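Local coordinates for peptide amidase (Stenotrophomonas maltophilia, PDB 1M22), which probably hydrolyses amide bonds, acting as a peptide amidase of the amidase signature family, at residues Leu78-Ile89 and Leu117-Thr128; Tyr34-Asp42 and Val173-Ala181. One frame throughout, in Å; residues are numbered along the deposited sequence.

Contact 1 (Leu78-Ile89 and Leu117-Thr128); sequences LHGIPLLLKDNI and LRDAGAVVLGKT
Lys127 curls back over Leu85 to finish between two oxygens of Leu78-Ile89: NZ lies 2.9 Å from Asp87 OD1, a salt bridge using the anti lone pair of that oxygen, and donates to Ile89 O at 2.8 Å. Bends at chi2, chi3 and chi4 bring the ammonium group there. Asp87 OD2 accepts from Ser97, which leaves the carboxylate held at both oxygens. Strands 82-86 and 123-128 run parallel. Leu83 N donates to Val123 O at 2.8 Å, and Leu83 O takes Leu125 N; Leu85 N pairs with Gly126 O at 3.1 Å, and Leu85 O receives Thr128 N. Between these pairs strand 123-128 carries one extra residue, a beta bulge in which the buried Gly126 N finds no partner. Before the strands, Gly80 N binds Gly121 O at 2.8 Å, where Gly121 closes helix 112-119 with a Schellman motif. Leu83 CD2 meets Ala122 CB at 3.6 Å and also touches Leu117 of that helix. Thr128 OG1 bonds to Ser169, while Lys86 NZ reaches Ser165 and Thr184. This is a beta-alpha-beta unit whose first strand delivers the active-site lysine of the Ser-Ser-Lys triad of amidase signature enzymes.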
ATOM      1  N   LEU A  78     -15.181 -10.583   6.352  1.00  8.54           N
ATOM      2  CA  LEU A  78     -14.715 -10.627   4.969  1.00  7.94           C
ATOM      3  C   LEU A  78     -15.191 -11.836   4.168  1.00  8.78           C
ATOM      4  O   LEU A  78     -14.738 -12.052   3.043  1.00  9.17           O
ATOM      5  CB  LEU A  78     -13.182 -10.583   4.926  1.00  9.98           C
ATOM      6  CG  LEU A  78     -12.469  -9.373   5.539  1.00  9.97           C
ATOM      7  CD1 LEU A  78     -10.974  -9.493   5.289  1.00 11.05           C
ATOM      8  CD2 LEU A  78     -12.996  -8.083   4.935  1.00 12.01           C
ATOM      9  N   HIS A  79     -16.112 -12.611   4.730  1.00  8.49           N
ATOM     10  CA  HIS A  79     -16.610 -13.801   4.048  1.00  8.26           C
ATOM     11  C   HIS A  79     -17.220 -13.474   2.687  1.00  7.89           C
ATOM     12  O   HIS A  79     -18.236 -12.780   2.599  1.00  8.98           O
ATOM     13  CB  HIS A  79     -17.650 -14.508   4.920  1.00  9.38           C
ATOM     14  CG  HIS A  79     -17.986 -15.889   4.452  1.00  9.68           C
ATOM     15  ND1 HIS A  79     -17.543 -17.021   5.103  1.00 10.20           N
ATOM     16  CD2 HIS A  79     -18.701 -16.324   3.387  1.00 10.33           C
ATOM     17  CE1 HIS A  79     -17.971 -18.093   4.460  1.00 11.32           C
ATOM     18  NE2 HIS A  79     -18.676 -17.697   3.415  1.00  9.63           N
ATOM     19  N   GLY A  80     -16.592 -13.981   1.628  1.00  7.24           N
ATOM     20  CA  GLY A  80     -17.086 -13.751   0.280  1.00  7.57           C
ATOM     21  C   GLY A  80     -16.664 -12.451  -0.388  1.00  8.07           C
ATOM     22  O   GLY A  80     -17.072 -12.183  -1.514  1.00  9.41           O
ATOM     23  N   ILE A  81     -15.845 -11.650   0.289  1.00  7.75           N
ATOM     24  CA  ILE A  81     -15.386 -10.367  -0.252  1.00  7.22           C
ATOM     25  C   ILE A  81     -14.205 -10.536  -1.213  1.00  6.69           C
ATOM     26  O   ILE A  81     -13.165 -11.066  -0.830  1.00  7.72           O
ATOM     27  CB  ILE A  81     -14.964  -9.418   0.896  1.00  8.32           C
ATOM     28  CG1 ILE A  81     -16.166  -9.123   1.796  1.00  9.26           C
ATOM     29  CG2 ILE A  81     -14.370  -8.134   0.330  1.00  9.14           C
ATOM     30  CD1 ILE A  81     -17.283  -8.349   1.124  1.00 12.03           C
ATOM     31  N   PRO A  82     -14.354 -10.090  -2.475  1.00  7.00           N
ATOM     32  CA  PRO A  82     -13.273 -10.212  -3.464  1.00  7.91           C
ATOM     33  C   PRO A  82     -12.211  -9.127  -3.328  1.00  6.70           C
ATOM     34  O   PRO A  82     -12.537  -7.943  -3.208  1.00  8.09           O
ATOM     35  CB  PRO A  82     -14.002 -10.098  -4.807  1.00  8.95           C
ATOM     36  CG  PRO A  82     -15.443 -10.396  -4.476  1.00  9.83           C
ATOM     37  CD  PRO A  82     -15.618  -9.738  -3.138  1.00  7.77           C
ATOM     38  N   LEU A  83     -10.946  -9.532  -3.380  1.00  6.43           N
ATOM     39  CA  LEU A  83      -9.842  -8.588  -3.265  1.00  6.83           C
ATOM     40  C   LEU A  83      -8.696  -8.901  -4.220  1.00  6.80           C
ATOM     41  O   LEU A  83      -8.650  -9.976  -4.826  1.00  7.70           O
ATOM     42  CB  LEU A  83      -9.336  -8.556  -1.817  1.00  9.78           C
ATOM     43  CG  LEU A  83      -8.865  -9.857  -1.158  1.00  8.59           C
ATOM     44  CD1 LEU A  83      -7.502 -10.266  -1.704  1.00 12.21           C
ATOM     45  CD2 LEU A  83      -8.784  -9.650   0.352  1.00 11.27           C
ATOM     46  N   LEU A  84      -7.781  -7.946  -4.359  1.00  5.62           N
ATOM     47  CA  LEU A  84      -6.611  -8.092  -5.226  1.00  6.39           C
ATOM     48  C   LEU A  84      -5.330  -7.965  -4.406  1.00  5.56           C
ATOM     49  O   LEU A  84      -5.306  -7.276  -3.385  1.00  6.89           O
ATOM     50  CB  LEU A  84      -6.639  -7.031  -6.327  1.00  7.10           C
ATOM     51  CG  LEU A  84      -7.682  -7.252  -7.427  1.00  6.83           C
ATOM     52  CD1 LEU A  84      -7.937  -5.944  -8.151  1.00  9.11           C
ATOM     53  CD2 LEU A  84      -7.202  -8.323  -8.401  1.00  8.95           C
ATOM     54  N   LEU A  85      -4.267  -8.620  -4.866  1.00  5.62           N
ATOM     55  CA  LEU A  85      -2.979  -8.618  -4.172  1.00  6.18           C
ATOM     56  C   LEU A  85      -1.839  -8.121  -5.049  1.00  5.92           C
ATOM     57  O   LEU A  85      -1.690  -8.579  -6.182  1.00  6.70           O
ATOM     58  CB  LEU A  85      -2.626 -10.041  -3.731  1.00  7.00           C
ATOM     59  CG  LEU A  85      -3.598 -10.822  -2.849  1.00  6.33           C
ATOM     60  CD1 LEU A  85      -3.188 -12.284  -2.827  1.00  8.89           C
ATOM     61  CD2 LEU A  85      -3.610 -10.236  -1.447  1.00  8.28           C
ATOM     62  N   LYS A  86      -1.026  -7.204  -4.530  1.00  5.65           N
ATOM     63  CA  LYS A  86       0.131  -6.704  -5.272  1.00  5.74           C
ATOM     64  C   LYS A  86       0.970  -7.926  -5.673  1.00  6.01           C
ATOM     65  O   LYS A  86       1.146  -8.853  -4.875  1.00  6.41           O
ATOM     66  CB  LYS A  86       0.943  -5.763  -4.384  1.00  5.38           C
ATOM     67  CG  LYS A  86       2.139  -5.110  -5.057  1.00  6.08           C
ATOM     68  CD  LYS A  86       2.757  -4.093  -4.108  1.00  5.85           C
ATOM     69  CE  LYS A  86       3.948  -3.366  -4.707  1.00  6.07           C
ATOM     70  NZ  LYS A  86       4.481  -2.345  -3.759  1.00  7.17           N
ATOM     71  N   ASP A  87       1.506  -7.922  -6.893  1.00  6.13           N
ATOM     72  CA  ASP A  87       2.249  -9.078  -7.370  1.00  6.52           C
ATOM     73  C   ASP A  87       3.629  -9.378  -6.805  1.00  7.04           C
ATOM     74  O   ASP A  87       4.450 -10.021  -7.466  1.00  9.47           O
ATOM     75  CB  ASP A  87       2.295  -9.098  -8.900  1.00  8.17           C
ATOM     76  CG  ASP A  87       2.604 -10.483  -9.448  1.00 10.02           C
ATOM     77  OD1 ASP A  87       2.079 -11.475  -8.891  1.00 11.17           O
ATOM     78  OD2 ASP A  87       3.359 -10.584 -10.435  1.00 13.53           O
ATOM     79  N   ASN A  88       3.899  -8.902  -5.594  1.00  6.20           N
ATOM     80  CA  ASN A  88       5.140  -9.273  -4.923  1.00  6.13           C
ATOM     81  C   ASN A  88       4.753 -10.126  -3.704  1.00  5.91           C
ATOM     82  O   ASN A  88       5.609 -10.558  -2.934  1.00  7.51           O
ATOM     83  CB  ASN A  88       5.991  -8.053  -4.512  1.00  6.46           C
ATOM     84  CG  ASN A  88       5.259  -7.069  -3.622  1.00  6.07           C
ATOM     85  OD1 ASN A  88       4.054  -7.166  -3.408  1.00  8.24           O
ATOM     86  ND2 ASN A  88       6.000  -6.093  -3.107  1.00  8.57           N
ATOM     87  N   ILE A  89       3.452 -10.391  -3.568  1.00  5.72           N
ATOM     88  CA  ILE A  89       2.912 -11.196  -2.468  1.00  5.40           C
ATOM     89  C   ILE A  89       2.554 -12.597  -2.982  1.00  6.29           C
ATOM     90  O   ILE A  89       1.733 -12.740  -3.889  1.00  7.85           O
ATOM     91  CB  ILE A  89       1.632 -10.540  -1.882  1.00  5.60           C
ATOM     92  CG1 ILE A  89       1.947  -9.122  -1.394  1.00  6.48           C
ATOM     93  CG2 ILE A  89       1.070 -11.401  -0.752  1.00  7.51           C
ATOM     94  CD1 ILE A  89       0.721  -8.308  -0.992  1.00  8.35           C
ATOM     95  N   LEU A 117      -6.153 -14.042   5.022  1.00  7.27           N
ATOM     96  CA  LEU A 117      -7.278 -13.503   4.261  1.00  7.50           C
ATOM     97  C   LEU A 117      -8.202 -14.615   3.779  1.00  7.94           C
ATOM     98  O   LEU A 117      -9.422 -14.486   3.846  1.00  8.33           O
ATOM     99  CB  LEU A 117      -6.774 -12.691   3.066  1.00  6.81           C
ATOM    100  CG  LEU A 117      -6.194 -11.318   3.411  1.00  6.94           C
ATOM    101  CD1 LEU A 117      -5.489 -10.749   2.197  1.00  8.43           C
ATOM    102  CD2 LEU A 117      -7.304 -10.391   3.882  1.00  7.64           C
ATOM    103  N   ARG A 118      -7.625 -15.708   3.295  1.00  8.19           N
ATOM    104  CA  ARG A 118      -8.449 -16.808   2.820  1.00  8.27           C
ATOM    105  C   ARG A 118      -9.185 -17.488   3.971  1.00 10.06           C
ATOM    106  O   ARG A 118     -10.343 -17.878   3.817  1.00 10.42           O
ATOM    107  CB  ARG A 118      -7.603 -17.802   2.017  1.00 10.56           C
ATOM    108  CG  ARG A 118      -7.373 -17.320   0.584  1.00 11.01           C
ATOM    109  CD  ARG A 118      -6.484 -18.242  -0.234  1.00 13.53           C
ATOM    110  NE  ARG A 118      -6.711 -18.038  -1.664  1.00 16.41           N
ATOM    111  CZ  ARG A 118      -5.780 -18.173  -2.602  1.00 15.43           C
ATOM    112  NH1 ARG A 118      -4.539 -18.509  -2.271  1.00 16.37           N
ATOM    113  NH2 ARG A 118      -6.091 -17.976  -3.876  1.00 15.48           N
ATOM    114  N   ASP A 119      -8.536 -17.613   5.126  1.00  9.50           N
ATOM    115  CA  ASP A 119      -9.193 -18.222   6.276  1.00 11.33           C
ATOM    116  C   ASP A 119     -10.359 -17.332   6.710  1.00  9.94           C
ATOM    117  O   ASP A 119     -11.372 -17.821   7.210  1.00 11.31           O
ATOM    118  CB  ASP A 119      -8.211 -18.402   7.439  1.00 13.72           C
ATOM    119  CG  ASP A 119      -7.143 -19.436   7.146  1.00 20.66           C
ATOM    120  OD1 ASP A 119      -7.468 -20.465   6.517  1.00 24.20           O
ATOM    121  OD2 ASP A 119      -5.980 -19.227   7.555  1.00 25.44           O
ATOM    122  N   ALA A 120     -10.213 -16.025   6.504  1.00  8.79           N
ATOM    123  CA  ALA A 120     -11.249 -15.054   6.847  1.00  8.91           C
ATOM    124  C   ALA A 120     -12.387 -15.067   5.824  1.00  8.50           C
ATOM    125  O   ALA A 120     -13.392 -14.369   5.993  1.00  9.38           O
ATOM    126  CB  ALA A 120     -10.645 -13.653   6.939  1.00  9.52           C
ATOM    127  N   GLY A 121     -12.221 -15.845   4.758  1.00  8.58           N
ATOM    128  CA  GLY A 121     -13.263 -15.947   3.747  1.00  8.45           C
ATOM    129  C   GLY A 121     -13.144 -15.049   2.532  1.00  8.04           C
ATOM    130  O   GLY A 121     -14.032 -15.044   1.682  1.00  8.16           O
ATOM    131  N   ALA A 122     -12.061 -14.287   2.431  1.00  7.53           N
ATOM    132  CA  ALA A 122     -11.894 -13.407   1.283  1.00  8.53           C
ATOM    133  C   ALA A 122     -11.637 -14.219   0.018  1.00  7.62           C
ATOM    134  O   ALA A 122     -11.089 -15.321   0.070  1.00  9.72           O
ATOM    135  CB  ALA A 122     -10.743 -12.429   1.522  1.00  8.30           C
ATOM    136  N   VAL A 123     -12.055 -13.665  -1.112  1.00  7.24           N
ATOM    137  CA  VAL A 123     -11.880 -14.298  -2.411  1.00  7.70           C
ATOM    138  C   VAL A 123     -10.766 -13.553  -3.143  1.00  7.45           C
ATOM    139  O   VAL A 123     -10.832 -12.335  -3.299  1.00  8.34           O
ATOM    140  CB  VAL A 123     -13.177 -14.203  -3.245  1.00  7.99           C
ATOM    141  CG1 VAL A 123     -12.928 -14.685  -4.673  1.00 10.63           C
ATOM    142  CG2 VAL A 123     -14.275 -15.028  -2.587  1.00  9.97           C
ATOM    143  N   VAL A 124      -9.739 -14.272  -3.577  1.00  7.92           N
ATOM    144  CA  VAL A 124      -8.643 -13.634  -4.295  1.00  8.78           C
ATOM    145  C   VAL A 124      -8.981 -13.560  -5.782  1.00  9.21           C
ATOM    146  O   VAL A 124      -9.079 -14.582  -6.454  1.00  9.33           O
ATOM    147  CB  VAL A 124      -7.322 -14.413  -4.106  1.00  9.48           C
ATOM    148  CG1 VAL A 124      -6.196 -13.736  -4.878  1.00  9.82           C
ATOM    149  CG2 VAL A 124      -6.978 -14.486  -2.625  1.00 11.24           C
ATOM    150  N   LEU A 125      -9.182 -12.347  -6.288  1.00  8.25           N
ATOM    151  CA  LEU A 125      -9.510 -12.150  -7.697  1.00  8.63           C
ATOM    152  C   LEU A 125      -8.288 -12.290  -8.594  1.00  9.07           C
ATOM    153  O   LEU A 125      -8.396 -12.730  -9.740  1.00  9.03           O
ATOM    154  CB  LEU A 125     -10.109 -10.761  -7.925  1.00 10.69           C
ATOM    155  CG  LEU A 125     -11.530 -10.458  -7.454  1.00 11.11           C
ATOM    156  CD1 LEU A 125     -11.802  -8.971  -7.628  1.00 14.09           C
ATOM    157  CD2 LEU A 125     -12.534 -11.281  -8.250  1.00 13.90           C
ATOM    158  N   GLY A 126      -7.130 -11.903  -8.071  1.00  7.31           N
ATOM    159  CA  GLY A 126      -5.909 -11.971  -8.848  1.00  8.20           C
ATOM    160  C   GLY A 126      -4.815 -11.104  -8.261  1.00  7.85           C
ATOM    161  O   GLY A 126      -4.895 -10.693  -7.101  1.00  7.59           O
ATOM    162  N   LYS A 127      -3.804 -10.817  -9.077  1.00  7.20           N
ATOM    163  CA  LYS A 127      -2.653 -10.019  -8.669  1.00  6.89           C
ATOM    164  C   LYS A 127      -2.604  -8.701  -9.431  1.00  7.19           C
ATOM    165  O   LYS A 127      -3.013  -8.630 -10.590  1.00  8.16           O
ATOM    166  CB  LYS A 127      -1.360 -10.797  -8.938  1.00  8.30           C
ATOM    167  CG  LYS A 127      -1.372 -12.248  -8.465  1.00  9.87           C
ATOM    168  CD  LYS A 127      -1.525 -12.366  -6.954  1.00 12.57           C
ATOM    169  CE  LYS A 127      -0.294 -11.855  -6.219  1.00 14.81           C
ATOM    170  NZ  LYS A 127       0.932 -12.656  -6.521  1.00 12.75           N
ATOM    171  N   THR A 128      -2.095  -7.657  -8.783  1.00  5.76           N
ATOM    172  CA  THR A 128      -1.998  -6.350  -9.416  1.00  5.88           C
ATOM    173  C   THR A 128      -0.581  -5.972  -9.824  1.00  6.68           C
ATOM    174  O   THR A 128       0.405  -6.372  -9.193  1.00  6.81           O
ATOM    175  CB  THR A 128      -2.556  -5.242  -8.506  1.00  5.10           C
ATOM    176  OG1 THR A 128      -1.967  -5.349  -7.203  1.00  7.72           O
ATOM    177  CG2 THR A 128      -4.070  -5.358  -8.403  1.00  7.96           C
TER

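Contact 2 (Tyr34-Asp42 and Val173-Ala181); sequences YLQRIAALD and VAANLASVA
Tyr34 and Leu177 bring the two backbones together, CA to CA 5.3 Å, where helix 27-43 passes the link between helix 167-174 and strand 180-185, whereas Leu41 and Ala175 are 8.4 Å apart at CA. The Tyr34 ring lies against this link: Ala178 CA sits over one face, 3.6 Å from the ring centroid and 13° off the normal, a CH-pi contact, while Asn176 O meets the ring edge 3.3 Å from CD1. Arg37 sends its chain out extended, with CG opposite the backbone N (chi1 -170°), and grips a single oxygen side-on. Its NE is 2.9 Å and its NH2 3.1 Å from Ala175 O, which lies in the guanidinium plane. Leu41 CD1 covers one face of that group. The acceptor lies just past the end of helix 167-174, which closes in a Schellman motif with Asn176 as C-prime residue, and the positive charge probably suits the negative end of the helix dipole. A water donates to Ala174 O and accepts a weak bond from Arg37 NH2. Leu177 spreads its methyls over helix 27-43, CD2 lying 3.9 Å from Arg37 CG and CD1 3.6 Å from Asp42 OD2, while CB rests on Ile38. The Asp42 carboxylate itself is bound by the backbone N atoms of Ala50 and Val51, but the buried Leu177 O has no partner in the model. Helix 13-21 adds Leu16 against both Tyr34 and Ser179, and Leu125 of strand 123-128 touches Tyr34 and Ala178, which places helix 27-43 over the entry of strand 180-185 into the sheet.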
ATOM      1  N   TYR A  34     -17.002  -8.035 -10.724  1.00  8.76           N
ATOM      2  CA  TYR A  34     -15.689  -7.407 -10.755  1.00  8.63           C
ATOM      3  C   TYR A  34     -14.874  -7.918 -11.943  1.00  9.46           C
ATOM      4  O   TYR A  34     -14.198  -7.140 -12.617  1.00  9.19           O
ATOM      5  CB  TYR A  34     -14.927  -7.674  -9.453  1.00  9.09           C
ATOM      6  CG  TYR A  34     -15.374  -6.826  -8.283  1.00  7.39           C
ATOM      7  CD1 TYR A  34     -15.407  -5.432  -8.374  1.00  7.09           C
ATOM      8  CD2 TYR A  34     -15.720  -7.412  -7.067  1.00  8.20           C
ATOM      9  CE1 TYR A  34     -15.771  -4.643  -7.282  1.00  7.78           C
ATOM     10  CE2 TYR A  34     -16.083  -6.632  -5.968  1.00  7.27           C
ATOM     11  CZ  TYR A  34     -16.105  -5.251  -6.081  1.00  7.48           C
ATOM     12  OH  TYR A  34     -16.444  -4.475  -4.994  1.00  9.81           O
ATOM     13  N   LEU A  35     -14.944  -9.222 -12.206  1.00  8.46           N
ATOM     14  CA  LEU A  35     -14.197  -9.802 -13.318  1.00 10.12           C
ATOM     15  C   LEU A  35     -14.644  -9.209 -14.649  1.00 10.31           C
ATOM     16  O   LEU A  35     -13.822  -8.960 -15.534  1.00 10.91           O
ATOM     17  CB  LEU A  35     -14.356 -11.326 -13.332  1.00 10.93           C
ATOM     18  CG  LEU A  35     -13.643 -12.056 -12.187  1.00 11.35           C
ATOM     19  CD1 LEU A  35     -14.004 -13.532 -12.209  1.00 11.13           C
ATOM     20  CD2 LEU A  35     -12.135 -11.864 -12.319  1.00 12.36           C
ATOM     21  N   GLN A  36     -15.943  -8.969 -14.788  1.00 11.24           N
ATOM     22  CA  GLN A  36     -16.465  -8.392 -16.021  1.00 12.70           C
ATOM     23  C   GLN A  36     -15.973  -6.953 -16.163  1.00 12.53           C
ATOM     24  O   GLN A  36     -15.634  -6.509 -17.263  1.00 13.22           O
ATOM     25  CB  GLN A  36     -17.996  -8.431 -16.018  1.00 15.82           C
ATOM     26  CG  GLN A  36     -18.630  -7.955 -17.315  1.00 21.00           C
ATOM     27  CD  GLN A  36     -20.128  -8.186 -17.345  1.00 25.77           C
ATOM     28  OE1 GLN A  36     -20.597  -9.315 -17.195  1.00 28.67           O
ATOM     29  NE2 GLN A  36     -20.889  -7.114 -17.544  1.00 29.23           N
ATOM     30  N   ARG A  37     -15.925  -6.227 -15.049  1.00 11.54           N
ATOM     31  CA  ARG A  37     -15.467  -4.843 -15.063  1.00 10.01           C
ATOM     32  C   ARG A  37     -13.970  -4.793 -15.381  1.00 10.24           C
ATOM     33  O   ARG A  37     -13.508  -3.902 -16.092  1.00 10.72           O
ATOM     34  CB  ARG A  37     -15.765  -4.178 -13.713  1.00 10.50           C
ATOM     35  CG  ARG A  37     -15.556  -2.672 -13.692  1.00 10.78           C
ATOM     36  CD  ARG A  37     -16.136  -2.070 -12.418  1.00 11.68           C
ATOM     37  NE  ARG A  37     -15.774  -0.667 -12.237  1.00 10.05           N
ATOM     38  CZ  ARG A  37     -16.367   0.361 -12.834  1.00 13.27           C
ATOM     39  NH1 ARG A  37     -17.377   0.165 -13.673  1.00 15.01           N
ATOM     40  NH2 ARG A  37     -15.945   1.595 -12.594  1.00 13.56           N
ATOM     41  N   ILE A  38     -13.216  -5.756 -14.860  1.00  9.05           N
ATOM     42  CA  ILE A  38     -11.787  -5.823 -15.134  1.00  9.68           C
ATOM     43  C   ILE A  38     -11.585  -6.030 -16.637  1.00 11.01           C
ATOM     44  O   ILE A  38     -10.721  -5.406 -17.253  1.00 11.06           O
ATOM     45  CB  ILE A  38     -11.127  -6.979 -14.348  1.00  8.97           C
ATOM     46  CG1 ILE A  38     -11.072  -6.618 -12.859  1.00  8.65           C
ATOM     47  CG2 ILE A  38      -9.728  -7.259 -14.888  1.00 10.39           C
ATOM     48  CD1 ILE A  38     -10.604  -7.742 -11.958  1.00  8.90           C
ATOM     49  N   ALA A  39     -12.396  -6.897 -17.233  1.00 10.96           N
ATOM     50  CA  ALA A  39     -12.283  -7.154 -18.663  1.00 13.07           C
ATOM     51  C   ALA A  39     -12.604  -5.906 -19.482  1.00 13.43           C
ATOM     52  O   ALA A  39     -11.980  -5.655 -20.514  1.00 15.07           O
ATOM     53  CB  ALA A  39     -13.218  -8.295 -19.062  1.00 13.83           C
ATOM     54  N   ALA A  40     -13.564  -5.116 -19.012  1.00 12.04           N
ATOM     55  CA  ALA A  40     -13.992  -3.915 -19.724  1.00 12.88           C
ATOM     56  C   ALA A  40     -13.147  -2.655 -19.539  1.00 13.79           C
ATOM     57  O   ALA A  40     -13.118  -1.796 -20.421  1.00 14.35           O
ATOM     58  CB  ALA A  40     -15.442  -3.603 -19.366  1.00 13.84           C
ATOM     59  N   LEU A  41     -12.458  -2.535 -18.409  1.00 11.27           N
ATOM     60  CA  LEU A  41     -11.664  -1.337 -18.139  1.00 11.32           C
ATOM     61  C   LEU A  41     -10.168  -1.559 -17.998  1.00 11.09           C
ATOM     62  O   LEU A  41      -9.372  -0.661 -18.268  1.00 10.19           O
ATOM     63  CB  LEU A  41     -12.164  -0.662 -16.860  1.00 12.71           C
ATOM     64  CG  LEU A  41     -13.593  -0.128 -16.834  1.00 13.87           C
ATOM     65  CD1 LEU A  41     -13.928   0.357 -15.431  1.00 15.43           C
ATOM     66  CD2 LEU A  41     -13.741   0.997 -17.848  1.00 15.67           C
ATOM     67  N   ASP A  42      -9.781  -2.749 -17.562  1.00 11.87           N
ATOM     68  CA  ASP A  42      -8.373  -3.035 -17.351  1.00 11.99           C
ATOM     69  C   ASP A  42      -7.673  -3.645 -18.553  1.00 12.51           C
ATOM     70  O   ASP A  42      -6.553  -3.253 -18.895  1.00 12.80           O
ATOM     71  CB  ASP A  42      -8.220  -3.956 -16.142  1.00 14.05           C
ATOM     72  CG  ASP A  42      -6.905  -3.761 -15.440  1.00 13.69           C
ATOM     73  OD1 ASP A  42      -6.045  -4.661 -15.519  1.00 15.30           O
ATOM     74  OD2 ASP A  42      -6.736  -2.691 -14.817  1.00 16.52           O
ATOM     75  N   VAL A 173      -8.609  -0.351  -6.806  1.00  6.61           N
ATOM     76  CA  VAL A 173      -9.568   0.077  -5.801  1.00  7.52           C
ATOM     77  C   VAL A 173     -10.295   1.348  -6.250  1.00  6.48           C
ATOM     78  O   VAL A 173     -11.510   1.470  -6.086  1.00  6.54           O
ATOM     79  CB  VAL A 173      -8.865   0.310  -4.443  1.00  9.64           C
ATOM     80  CG1 VAL A 173      -9.820   0.963  -3.458  1.00 11.81           C
ATOM     81  CG2 VAL A 173      -8.373  -1.024  -3.891  1.00 10.52           C
ATOM     82  N   ALA A 174      -9.556   2.286  -6.833  1.00  5.52           N
ATOM     83  CA  ALA A 174     -10.149   3.538  -7.297  1.00  5.34           C
ATOM     84  C   ALA A 174     -11.150   3.322  -8.426  1.00  5.05           C
ATOM     85  O   ALA A 174     -12.131   4.056  -8.536  1.00  6.63           O
ATOM     86  CB  ALA A 174      -9.053   4.489  -7.762  1.00  6.67           C
ATOM     87  N   ALA A 175     -10.884   2.321  -9.262  1.00  5.82           N
ATOM     88  CA  ALA A 175     -11.733   2.005 -10.411  1.00  6.50           C
ATOM     89  C   ALA A 175     -12.786   0.950 -10.106  1.00  6.58           C
ATOM     90  O   ALA A 175     -13.468   0.476 -11.008  1.00  7.85           O
ATOM     91  CB  ALA A 175     -10.863   1.547 -11.581  1.00  7.50           C
ATOM     92  N   ASN A 176     -12.918   0.585  -8.837  1.00  6.59           N
ATOM     93  CA  ASN A 176     -13.889  -0.420  -8.419  1.00  6.35           C
ATOM     94  C   ASN A 176     -13.737  -1.763  -9.141  1.00  6.73           C
ATOM     95  O   ASN A 176     -14.725  -2.381  -9.558  1.00  7.96           O
ATOM     96  CB  ASN A 176     -15.321   0.115  -8.575  1.00  7.22           C
ATOM     97  CG  ASN A 176     -15.668   1.164  -7.526  1.00  8.48           C
ATOM     98  OD1 ASN A 176     -15.610   2.368  -7.786  1.00 12.17           O
ATOM     99  ND2 ASN A 176     -16.021   0.708  -6.333  1.00  7.06           N
ATOM    100  N   LEU A 177     -12.492  -2.217  -9.268  1.00  7.00           N
ATOM    101  CA  LEU A 177     -12.195  -3.500  -9.897  1.00  7.40           C
ATOM    102  C   LEU A 177     -12.197  -4.617  -8.851  1.00  6.78           C
ATOM    103  O   LEU A 177     -12.075  -5.792  -9.184  1.00  7.79           O
ATOM    104  CB  LEU A 177     -10.835  -3.461 -10.596  1.00  7.43           C
ATOM    105  CG  LEU A 177     -10.638  -2.404 -11.683  1.00  7.45           C
ATOM    106  CD1 LEU A 177      -9.292  -2.631 -12.352  1.00  9.11           C
ATOM    107  CD2 LEU A 177     -11.755  -2.481 -12.715  1.00  9.00           C
ATOM    108  N   ALA A 178     -12.310  -4.229  -7.584  1.00  6.67           N
ATOM    109  CA  ALA A 178     -12.365  -5.168  -6.468  1.00  6.77           C
ATOM    110  C   ALA A 178     -12.872  -4.397  -5.259  1.00  6.37           C
ATOM    111  O   ALA A 178     -12.956  -3.172  -5.293  1.00  6.85           O
ATOM    112  CB  ALA A 178     -10.984  -5.746  -6.180  1.00  8.87           C
ATOM    113  N   SER A 179     -13.220  -5.111  -4.194  1.00  6.63           N
ATOM    114  CA  SER A 179     -13.703  -4.458  -2.983  1.00  7.41           C
ATOM    115  C   SER A 179     -12.561  -3.716  -2.302  1.00  7.11           C
ATOM    116  O   SER A 179     -12.687  -2.538  -1.973  1.00  7.20           O
ATOM    117  CB  SER A 179     -14.285  -5.492  -2.021  1.00  7.99           C
ATOM    118  OG  SER A 179     -14.534  -4.918  -0.751  1.00 10.67           O
ATOM    119  N   VAL A 180     -11.454  -4.424  -2.100  1.00  6.15           N
ATOM    120  CA  VAL A 180     -10.265  -3.876  -1.455  1.00  5.84           C
ATOM    121  C   VAL A 180      -9.028  -4.524  -2.073  1.00  5.39           C
ATOM    122  O   VAL A 180      -9.138  -5.451  -2.878  1.00  6.20           O
ATOM    123  CB  VAL A 180     -10.271  -4.171   0.064  1.00  6.57           C
ATOM    124  CG1 VAL A 180     -11.427  -3.445   0.734  1.00  8.58           C
ATOM    125  CG2 VAL A 180     -10.384  -5.674   0.303  1.00  8.63           C
ATOM    126  N   ALA A 181      -7.853  -4.042  -1.689  1.00  5.97           N
ATOM    127  CA  ALA A 181      -6.604  -4.588  -2.204  1.00  6.17           C
ATOM    128  C   ALA A 181      -5.492  -4.484  -1.172  1.00  6.08           C
ATOM    129  O   ALA A 181      -5.606  -3.753  -0.185  1.00  7.04           O
ATOM    130  CB  ALA A 181      -6.191  -3.859  -3.482  1.00  6.39           C
TER
HETATM  131  O   HOH W   1     -14.561   3.510 -10.221  1.00 12.97           O

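Overall arrangement
Both contacts are buried and reach the same mixed sheet, in which strand 82-86 of contact 1 lies between strands 123-128 and 180-185. They touch directly: Pro82 O and Ser179 N, 3.1 Å apart, probably form a hydrogen bond, as do Leu84 N and Val180 O. Contact 1 joins neighbouring strands and is dominated by parallel-strand backbone bonding, interrupted at Gly126, with one buried salt bridge, and it holds the active-site Lys86. Contact 2 sets a helix against the turn leading into the next strand, away from the annotated sites; it covers less than half the area and relies on side-chain packing and an arginine gripping a helix end. Along the chain, contact 1 is nested within the loop closed by contact 2.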